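Local atomic coordinates of excinuclease ABC, subunit A. (Deinococcus radiodurans, PDB entry 2VF7), a protein that binds DNA and ATP as a UvrA-family ABC protein and probably helps to recognise damaged DNA for excision repair. Residues C151-C154 with R159-T162; D610-L615 with K684-V689; T529-S534 with G830-P835. The protein carries 1 engineered substitution. All coordinates share one frame; numbering follows the deposited sequence.

Contact 1 of 3, residues C151-C154 with R159-T162. With ZN (zinc ion), chain F.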
loop_
_atom_site.group_PDB
_atom_site.type_symbol
_atom_site.label_atom_id
_atom_site.label_comp_id
_atom_site.label_asym_id
_atom_site.label_seq_id
_atom_site.Cartn_x
_atom_site.Cartn_y
_atom_site.Cartn_z
ATOM N N CYS A 151 -11.493 27.385 -6.673
ATOM C CA CYS A 151 -11.654 28.524 -7.576
ATOM C C CYS A 151 -11.141 28.148 -8.970
ATOM O O CYS A 151 -10.030 27.642 -9.095
ATOM C CB CYS A 151 -10.890 29.731 -7.028
ATOM S SG CYS A 151 -10.618 31.089 -8.181
ATOM N N PRO A 152 -11.957 28.380 -10.015
ATOM C CA PRO A 152 -11.592 28.055 -11.413
ATOM C C PRO A 152 -10.446 28.893 -12.030
ATOM O O PRO A 152 -9.841 28.459 -13.020
ATOM C CB PRO A 152 -12.897 28.286 -12.192
ATOM C CG PRO A 152 -13.982 28.456 -11.150
ATOM C CD PRO A 152 -13.304 28.971 -9.919
ATOM N N GLU A 153 -10.171 30.073 -11.462
ATOM C CA GLU A 153 -9.060 30.944 -11.890
ATOM C C GLU A 153 -7.669 30.387 -11.543
ATOM O O GLU A 153 -6.763 30.395 -12.379
ATOM C CB GLU A 153 -9.212 32.336 -11.265
ATOM C CG GLU A 153 -9.846 33.381 -12.161
ATOM C CD GLU A 153 -8.922 34.557 -12.477
ATOM O OE1 GLU A 153 -7.740 34.340 -12.822
ATOM O OE2 GLU A 153 -9.394 35.712 -12.388
ATOM N N CYS A 154 -7.500 29.925 -10.305
ATOM C CA CYS A 154 -6.193 29.493 -9.817
ATOM C C CYS A 154 -6.168 27.991 -9.591
ATOM O O CYS A 154 -5.097 27.394 -9.464
ATOM C CB CYS A 154 -5.822 30.245 -8.536
ATOM S SG CYS A 154 -7.042 30.132 -7.203
ATOM N N ARG A 159 -2.966 31.747 -6.131
ATOM C CA ARG A 159 -2.061 32.551 -6.955
ATOM C C ARG A 159 -2.227 32.194 -8.436
ATOM O O ARG A 159 -2.471 31.028 -8.794
ATOM C CB ARG A 159 -0.592 32.321 -6.554
ATOM C CG ARG A 159 -0.224 32.573 -5.095
ATOM C CD ARG A 159 0.005 34.050 -4.803
ATOM N NE ARG A 159 1.285 34.524 -5.325
ATOM C CZ ARG A 159 1.764 35.754 -5.145
ATOM N NH1 ARG A 159 1.083 36.649 -4.448
ATOM N NH2 ARG A 159 2.936 36.089 -5.661
ATOM N N VAL A 160 -2.056 33.196 -9.293
ATOM C CA VAL A 160 -2.165 33.028 -10.748
ATOM C C VAL A 160 -0.782 33.143 -11.406
ATOM O O VAL A 160 -0.067 34.121 -11.171
ATOM C CB VAL A 160 -3.195 34.039 -11.344
ATOM C CG1 VAL A 160 -2.894 34.373 -12.802
ATOM C CG2 VAL A 160 -4.607 33.496 -11.193
ATOM N N TYR A 161 -0.429 32.149 -12.231
ATOM C CA TYR A 161 0.934 32.004 -12.767
ATOM C C TYR A 161 1.072 32.200 -14.286
ATOM O O TYR A 161 0.445 31.504 -15.084
ATOM C CB TYR A 161 1.536 30.646 -12.349
ATOM C CG TYR A 161 1.792 30.510 -10.863
ATOM C CD1 TYR A 161 0.886 29.844 -10.038
ATOM C CD2 TYR A 161 2.941 31.052 -10.281
ATOM C CE1 TYR A 161 1.112 29.724 -8.673
ATOM C CE2 TYR A 161 3.173 30.939 -8.915
ATOM C CZ TYR A 161 2.255 30.276 -8.119
ATOM O OH TYR A 161 2.482 30.166 -6.769
ATOM N N THR A 162 1.913 33.153 -14.679
ATOM C CA THR A 162 2.150 33.414 -16.089
ATOM C C THR A 162 3.615 33.277 -16.486
ATOM O O THR A 162 4.494 33.008 -15.661
ATOM C CB THR A 162 1.612 34.789 -16.550
ATOM O OG1 THR A 162 1.772 35.758 -15.509
ATOM C CG2 THR A 162 0.137 34.699 -16.923
HETATM ZN ZN ZN F . -8.541 31.828 -7.144
#
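Cys-154 turns its CB toward strand 159-162, bringing that methylene to 3.5 Å from Arg-159 O. Next to it the two branches of Val-160 diverge: CG2 swings back over the loop, where it lies 3.6 Å from Glu-153 OE1. More loosely, Val-160 CG2 also lies 4.4 Å from Cys-154 CB. The Glu-153 chain bends at chi2 (-118°), which brings OE1 to the valine methyl in a plain van der Waals contact.

Behind this lies the zinc ion. Cys-151 SG holds it at 2.4 Å and Cys-154 SG at 2.3 Å, and Cys-287 and Cys-290 complete a four-cysteine site. The two thiolates reach the metal by different torsions: in Cys-151, SG stands anti to the backbone N (chi1 165°), whereas in Cys-154 it sits between the backbone N and the carbonyl carbon (chi1 55°). With Pro-152 and Glu-153 between them, the pair makes a CxxC turn that curls round the ion. A weak bond from Glu-153 N to Cys-151 SG, 3.5 Å long, lies inside that turn and may slightly temper the charge on the sulfur.

Farther out, Arg-159 points away from the loop and its NH2 bonds Ser-284 OG. A short loop leads from the CxxC turn to strand 159-162, which pairs antiparallel with strand 283-286 through backbone bonds from Val-160 to Glu-285 and Thr-162 to Ile-283. Strand 283-286 leads in turn to Cys-287, so metal and two-stranded sheet tie the same two pieces of chain together, with Phe-266 of helix 258-268 against the Tyr-161 ring.

Contact 2 of 3, residues D610-L615 with K684-V689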
loop_
_atom_site.group_PDB
_atom_site.type_symbol
_atom_site.label_atom_id
_atom_site.label_comp_id
_atom_site.label_asym_id
_atom_site.label_seq_id
_atom_site.Cartn_x
_atom_site.Cartn_y
_atom_site.Cartn_z
ATOM N N ASP A 610 38.851 15.000 3.304
ATOM C CA ASP A 610 39.746 15.537 2.266
ATOM C C ASP A 610 41.211 15.129 2.423
ATOM O O ASP A 610 41.888 14.892 1.422
ATOM C CB ASP A 610 39.700 17.073 2.250
ATOM C CG ASP A 610 38.606 17.618 1.365
ATOM O OD1 ASP A 610 37.454 17.741 1.836
ATOM O OD2 ASP A 610 38.898 17.943 0.194
ATOM N N GLN A 611 41.695 15.124 3.675
ATOM C CA GLN A 611 43.061 14.743 4.040
ATOM C C GLN A 611 43.215 13.232 4.034
ATOM O O GLN A 611 44.272 12.699 3.667
ATOM C CB GLN A 611 43.437 15.252 5.430
ATOM C CG GLN A 611 42.475 16.258 6.087
ATOM C CD GLN A 611 42.256 17.528 5.267
ATOM O OE1 GLN A 611 43.193 18.080 4.646
ATOM N NE2 GLN A 611 41.005 18.001 5.262
ATOM N N VAL A 612 42.150 12.552 4.450
ATOM C CA VAL A 612 42.073 11.107 4.403
ATOM C C VAL A 612 42.332 10.630 2.971
ATOM O O VAL A 612 43.074 9.668 2.760
ATOM C CB VAL A 612 40.703 10.587 4.952
ATOM C CG1 VAL A 612 40.556 9.086 4.741
ATOM C CG2 VAL A 612 40.538 10.928 6.419
ATOM N N ARG A 613 41.756 11.305 1.981
ATOM C CA ARG A 613 41.876 10.830 0.598
ATOM C C ARG A 613 43.272 11.108 0.052
ATOM O O ARG A 613 43.815 10.348 -0.745
ATOM C CB ARG A 613 40.835 11.490 -0.287
ATOM C CG ARG A 613 39.420 11.244 0.157
ATOM C CD ARG A 613 38.456 11.741 -0.887
ATOM N NE ARG A 613 38.290 13.189 -0.841
ATOM C CZ ARG A 613 38.744 14.032 -1.768
ATOM N NH1 ARG A 613 39.390 13.586 -2.829
ATOM N NH2 ARG A 613 38.527 15.321 -1.637
ATOM N N LYS A 614 43.819 12.236 0.488
ATOM C CA LYS A 614 45.237 12.609 0.345
ATOM C C LYS A 614 46.214 11.509 0.820
ATOM O O LYS A 614 47.197 11.224 0.150
ATOM C CB LYS A 614 45.443 13.908 1.123
ATOM C CG LYS A 614 46.773 14.552 0.989
ATOM C CD LYS A 614 46.970 15.607 2.071
ATOM C CE LYS A 614 47.558 15.023 3.372
ATOM N NZ LYS A 614 46.509 14.501 4.300
ATOM N N LEU A 615 45.930 10.891 1.965
ATOM C CA LEU A 615 46.798 9.858 2.556
ATOM C C LEU A 615 46.722 8.550 1.804
ATOM O O LEU A 615 47.653 7.746 1.847
ATOM C CB LEU A 615 46.412 9.580 4.020
ATOM C CG LEU A 615 46.565 10.634 5.124
ATOM C CD1 LEU A 615 45.976 10.166 6.448
ATOM C CD2 LEU A 615 48.037 11.073 5.293
ATOM N N LYS A 684 44.346 -0.674 6.354
ATOM C CA LYS A 684 42.915 -0.374 6.238
ATOM C C LYS A 684 42.534 0.107 4.830
ATOM O O LYS A 684 43.202 0.982 4.286
ATOM C CB LYS A 684 42.544 0.733 7.228
ATOM C CG LYS A 684 42.625 0.331 8.691
ATOM C CD LYS A 684 41.613 1.097 9.543
ATOM C CE LYS A 684 41.760 0.723 11.029
ATOM N NZ LYS A 684 41.918 -0.752 11.223
ATOM N N ASN A 685 41.462 -0.424 4.235
ATOM C CA ASN A 685 40.984 0.144 2.962
ATOM C C ASN A 685 40.166 1.390 3.253
ATOM O O ASN A 685 40.072 1.772 4.403
ATOM C CB ASN A 685 40.285 -0.876 2.019
ATOM C CG ASN A 685 39.066 -1.570 2.648
ATOM O OD1 ASN A 685 38.283 -0.953 3.354
ATOM N ND2 ASN A 685 38.916 -2.863 2.384
ATOM N N ILE A 686 39.610 2.052 2.247
ATOM C CA ILE A 686 38.942 3.335 2.490
ATOM C C ILE A 686 37.578 3.135 3.172
ATOM O O ILE A 686 37.067 4.045 3.833
ATOM C CB ILE A 686 38.807 4.198 1.179
ATOM C CG1 ILE A 686 38.237 5.600 1.475
ATOM C CG2 ILE A 686 37.928 3.492 0.130
ATOM C CD1 ILE A 686 39.181 6.598 2.248
ATOM N N ALA A 687 36.999 1.948 2.990
ATOM C CA ALA A 687 35.732 1.561 3.608
ATOM C C ALA A 687 36.009 1.096 5.020
ATOM O O ALA A 687 35.144 1.205 5.893
ATOM C CB ALA A 687 35.083 0.438 2.804
ATOM N N ASP A 688 37.224 0.578 5.238
ATOM C CA ASP A 688 37.690 0.215 6.571
ATOM C C ASP A 688 37.727 1.461 7.428
ATOM O O ASP A 688 37.314 1.400 8.592
ATOM C CB ASP A 688 39.069 -0.447 6.559
ATOM C CG ASP A 688 39.027 -1.950 6.254
ATOM O OD1 ASP A 688 39.975 -2.426 5.617
ATOM O OD2 ASP A 688 38.086 -2.664 6.659
ATOM N N VAL A 689 38.173 2.599 6.875
ATOM C CA VAL A 689 38.170 3.835 7.677
ATOM C C VAL A 689 36.782 4.450 7.896
ATOM O O VAL A 689 36.475 4.882 8.973
ATOM C CB VAL A 689 39.262 4.931 7.279
ATOM C CG1 VAL A 689 40.574 4.315 6.713
ATOM C CG2 VAL A 689 38.734 6.029 6.392
#
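Val-612, midway along helix 609-617, faces the start of helix 686-690, with its CA 8.6 Å from the CA of Ile-686 and 8.9 Å from that of Val-689. A single methyl does the touching on the first helix. Val-612 CG1 is carried anti to the backbone N (chi1 173°) and rests in the notch over two methyls, meeting Ile-686 CD1 at 3.8 Å and Val-689 CG2 at 3.9 Å. The isoleucine comes in at a slant by the very end of its chain, while the two valines run past each other in opposing directions.

The turn that offers these two residues is fixed by a capping box. Asn-685, the N-cap, accepts from Asp-688 N at its OD1, a short but bent bond (2.6 Å, 137° at the hydrogen), and Asn-685 N returns a straight one (2.9 Å, 170°) to Asp-688 OD1. Around the methyls, Phe-609 and Phe-616 add aromatic cover to Ile-686, and Ile-707 of helix 705-716 packs on Val-612.

The capping box lies off the interface, as does the 3.2 Å salt bridge from Arg-613 NH2 to Asp-610 OD2; Arg-613 NH1 also bonds Ala-629 O. The facing methyls meet by dispersion and burial alone, with the side chain of Ile-686 about 10 Å from those of Cys-641 and Cys-667, two of the four zinc-binding cysteines.

Contact 3 of 3, residues T529-S534 with G830-P835. With ADP (adenosine-5'-diphosphate), chain D.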
loop_
_atom_site.group_PDB
_atom_site.type_symbol
_atom_site.label_atom_id
_atom_site.label_comp_id
_atom_site.label_asym_id
_atom_site.label_seq_id
_atom_site.Cartn_x
_atom_site.Cartn_y
_atom_site.Cartn_z
ATOM N N THR A 529 13.687 30.895 28.338
ATOM C CA THR A 529 12.683 29.978 28.831
ATOM C C THR A 529 11.239 30.515 28.747
ATOM O O THR A 529 11.014 31.674 28.420
ATOM C CB THR A 529 13.011 29.541 30.294
ATOM O OG1 THR A 529 12.818 30.642 31.179
ATOM C CG2 THR A 529 14.443 29.083 30.427
ATOM N N GLY A 530 10.266 29.661 29.059
ATOM C CA GLY A 530 8.855 30.001 28.884
ATOM C C GLY A 530 8.018 28.833 28.397
ATOM O O GLY A 530 8.555 27.844 27.874
ATOM N N VAL A 531 6.701 28.953 28.590
ATOM C CA VAL A 531 5.665 27.986 28.162
ATOM C C VAL A 531 5.703 27.718 26.637
ATOM O O VAL A 531 6.207 28.551 25.872
ATOM C CB VAL A 531 4.256 28.522 28.638
ATOM C CG1 VAL A 531 3.158 28.361 27.601
ATOM C CG2 VAL A 531 3.856 27.932 29.991
ATOM N N SER A 532 5.195 26.557 26.194
ATOM C CA SER A 532 5.124 26.255 24.763
ATOM C C SER A 532 4.171 27.243 24.113
ATOM O O SER A 532 3.098 27.526 24.647
ATOM C CB SER A 532 4.639 24.834 24.495
ATOM O OG SER A 532 5.243 23.904 25.375
ATOM N N GLY A 533 4.569 27.770 22.961
ATOM C CA GLY A 533 3.758 28.770 22.266
ATOM C C GLY A 533 3.878 30.175 22.831
ATOM O O GLY A 533 3.130 31.066 22.429
ATOM N N SER A 534 4.815 30.361 23.763
ATOM C CA SER A 534 5.141 31.677 24.340
ATOM C C SER A 534 5.695 32.645 23.317
ATOM O O SER A 534 5.140 33.723 23.130
ATOM C CB SER A 534 6.172 31.529 25.447
ATOM O OG SER A 534 5.611 30.862 26.552
ATOM N N GLY A 830 4.970 36.530 38.945
ATOM C CA GLY A 830 4.256 36.363 37.690
ATOM C C GLY A 830 5.092 35.590 36.702
ATOM O O GLY A 830 5.111 35.928 35.523
ATOM N N SER A 831 5.796 34.567 37.193
ATOM C CA SER A 831 6.583 33.651 36.363
ATOM C C SER A 831 6.097 32.241 36.626
ATOM O O SER A 831 5.858 31.857 37.780
ATOM C CB SER A 831 8.070 33.747 36.705
ATOM O OG SER A 831 8.864 33.043 35.774
ATOM N N VAL A 832 5.918 31.472 35.564
ATOM C CA VAL A 832 5.461 30.105 35.712
ATOM C C VAL A 832 6.654 29.126 35.802
ATOM O O VAL A 832 6.529 28.041 36.384
ATOM C CB VAL A 832 4.388 29.750 34.617
ATOM C CG1 VAL A 832 4.613 28.393 34.010
ATOM C CG2 VAL A 832 2.954 29.852 35.207
ATOM N N THR A 833 7.807 29.525 35.258
ATOM C CA THR A 833 9.022 28.739 35.400
ATOM C C THR A 833 9.747 28.924 36.731
ATOM O O THR A 833 10.503 28.043 37.133
ATOM C CB THR A 833 10.048 28.976 34.247
ATOM O OG1 THR A 833 11.237 29.579 34.771
ATOM C CG2 THR A 833 9.464 29.807 33.114
ATOM N N ALA A 834 9.525 30.059 37.407
ATOM C CA ALA A 834 10.222 30.382 38.662
ATOM C C ALA A 834 10.260 29.228 39.651
ATOM O O ALA A 834 11.350 28.749 39.961
ATOM C CB ALA A 834 9.655 31.633 39.314
ATOM N N PRO A 835 9.080 28.754 40.131
ATOM C CA PRO A 835 9.075 27.627 41.073
ATOM C C PRO A 835 9.920 26.418 40.641
ATOM O O PRO A 835 10.596 25.825 41.477
ATOM C CB PRO A 835 7.591 27.243 41.165
ATOM C CG PRO A 835 6.901 28.008 40.068
ATOM C CD PRO A 835 7.707 29.221 39.858
HETATM P PB ADP D . 7.531 28.626 21.471
HETATM O O1B ADP D . 6.858 27.279 21.517
HETATM O O2B ADP D . 8.788 28.713 20.652
HETATM O O3B ADP D . 7.654 29.214 22.851
HETATM P PA ADP D . 6.647 30.130 19.151
HETATM O O1A ADP D . 6.151 29.096 18.193
HETATM O O2A ADP D . 7.991 30.757 18.969
HETATM O O3A ADP D . 6.507 29.603 20.674
HETATM O "O5'" ADP D . 5.579 31.336 19.016
HETATM C "C5'" ADP D . 4.299 31.273 19.633
HETATM C "C4'" ADP D . 3.195 31.885 18.787
HETATM O "O4'" ADP D . 3.645 32.183 17.468
HETATM C "C3'" ADP D . 2.094 30.852 18.637
HETATM O "O3'" ADP D . 0.823 31.496 18.692
HETATM C "C2'" ADP D . 2.333 30.249 17.265
HETATM O "O2'" ADP D . 1.160 29.675 16.672
HETATM C "C1'" ADP D . 2.903 31.425 16.494
HETATM N N9 ADP D . 3.771 30.950 15.389
HETATM C C8 ADP D . 5.048 30.520 15.512
HETATM N N7 ADP D . 5.574 30.161 14.318
HETATM C C5 ADP D . 4.600 30.357 13.400
HETATM C C6 ADP D . 4.471 30.178 11.931
HETATM N N6 ADP D . 5.517 29.703 11.208
HETATM N N1 ADP D . 3.292 30.503 11.347
HETATM C C2 ADP D . 2.241 30.968 12.062
HETATM N N3 ADP D . 2.288 31.157 13.399
HETATM C C4 ADP D . 3.417 30.876 14.109
#
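Thr-833 packs against the start of the phosphate loop, on the side away from the ADP, its CB directed at Thr-529 and Gly-530. From CB the chain splits. The methyl, CG2, makes the touch: it lies 4.0 Å from Thr-529 OG1 and 4.1 Å from Gly-530 N, a loose apolar cover over the point where strand becomes loop. The other branch, OG1, comes no nearer than 4.1 Å to Thr-529 OG1; it is buried here without a hydrogen-bonding partner in the model. Thr-529 OG1 is instead bonded to Asp-804 OD1.

The loop so covered is the Walker A motif, or P-loop, of this ABC ATPase. Backbone amides contribute much of its grip on the ADP, beside the side chains of Lys-536 and Thr-538. Gly-533 N gives O1B of the diphosphate a 2.8 Å bond that is close to straight, at 164°. A type II turn from Val-531 to Ser-534, closed by Ser-534 N on Val-531 O at 3.1 Å, presents that amide. Lys-536 NZ, which bonds the ADP, bonds Gly-530 O as well. The backbone shape of Gly-530 (phi 142°, psi 161°) calls for glycine.

On the outer side Val-531 CG2 meets Val-832 CG1 at 4.1 Å, the two valines slanting across each other, and His-413 touches both Val-832 and Thr-833. Asp-804 of strand 801-805 serves both segments: its second oxygen, OD2, bonds Ser-831 OG, which weakly caps Ala-834 N at the turn into helix 834-840.

In the fold
Along the chain contact 1 closes first, well before the other two open. Contact 2 is then nested inside the long loop closed by contact 3, and both belong to the second ABC half of the chain. The centre of contact 1 lies 54 Å from that of contact 2. Contact 3, at the end of strand 525-529 in the second six-stranded mixed sheet, is centred 44 Å from contact 1 and 50 Å from contact 2. The chain of contact 1 leaves the first such sheet between strands 94-96 and 402-406, and that of contact 2 leaves the second between 585-589 and 753-758. Each zinc-bearing excursion thus belongs to a different nucleotide-binding sheet.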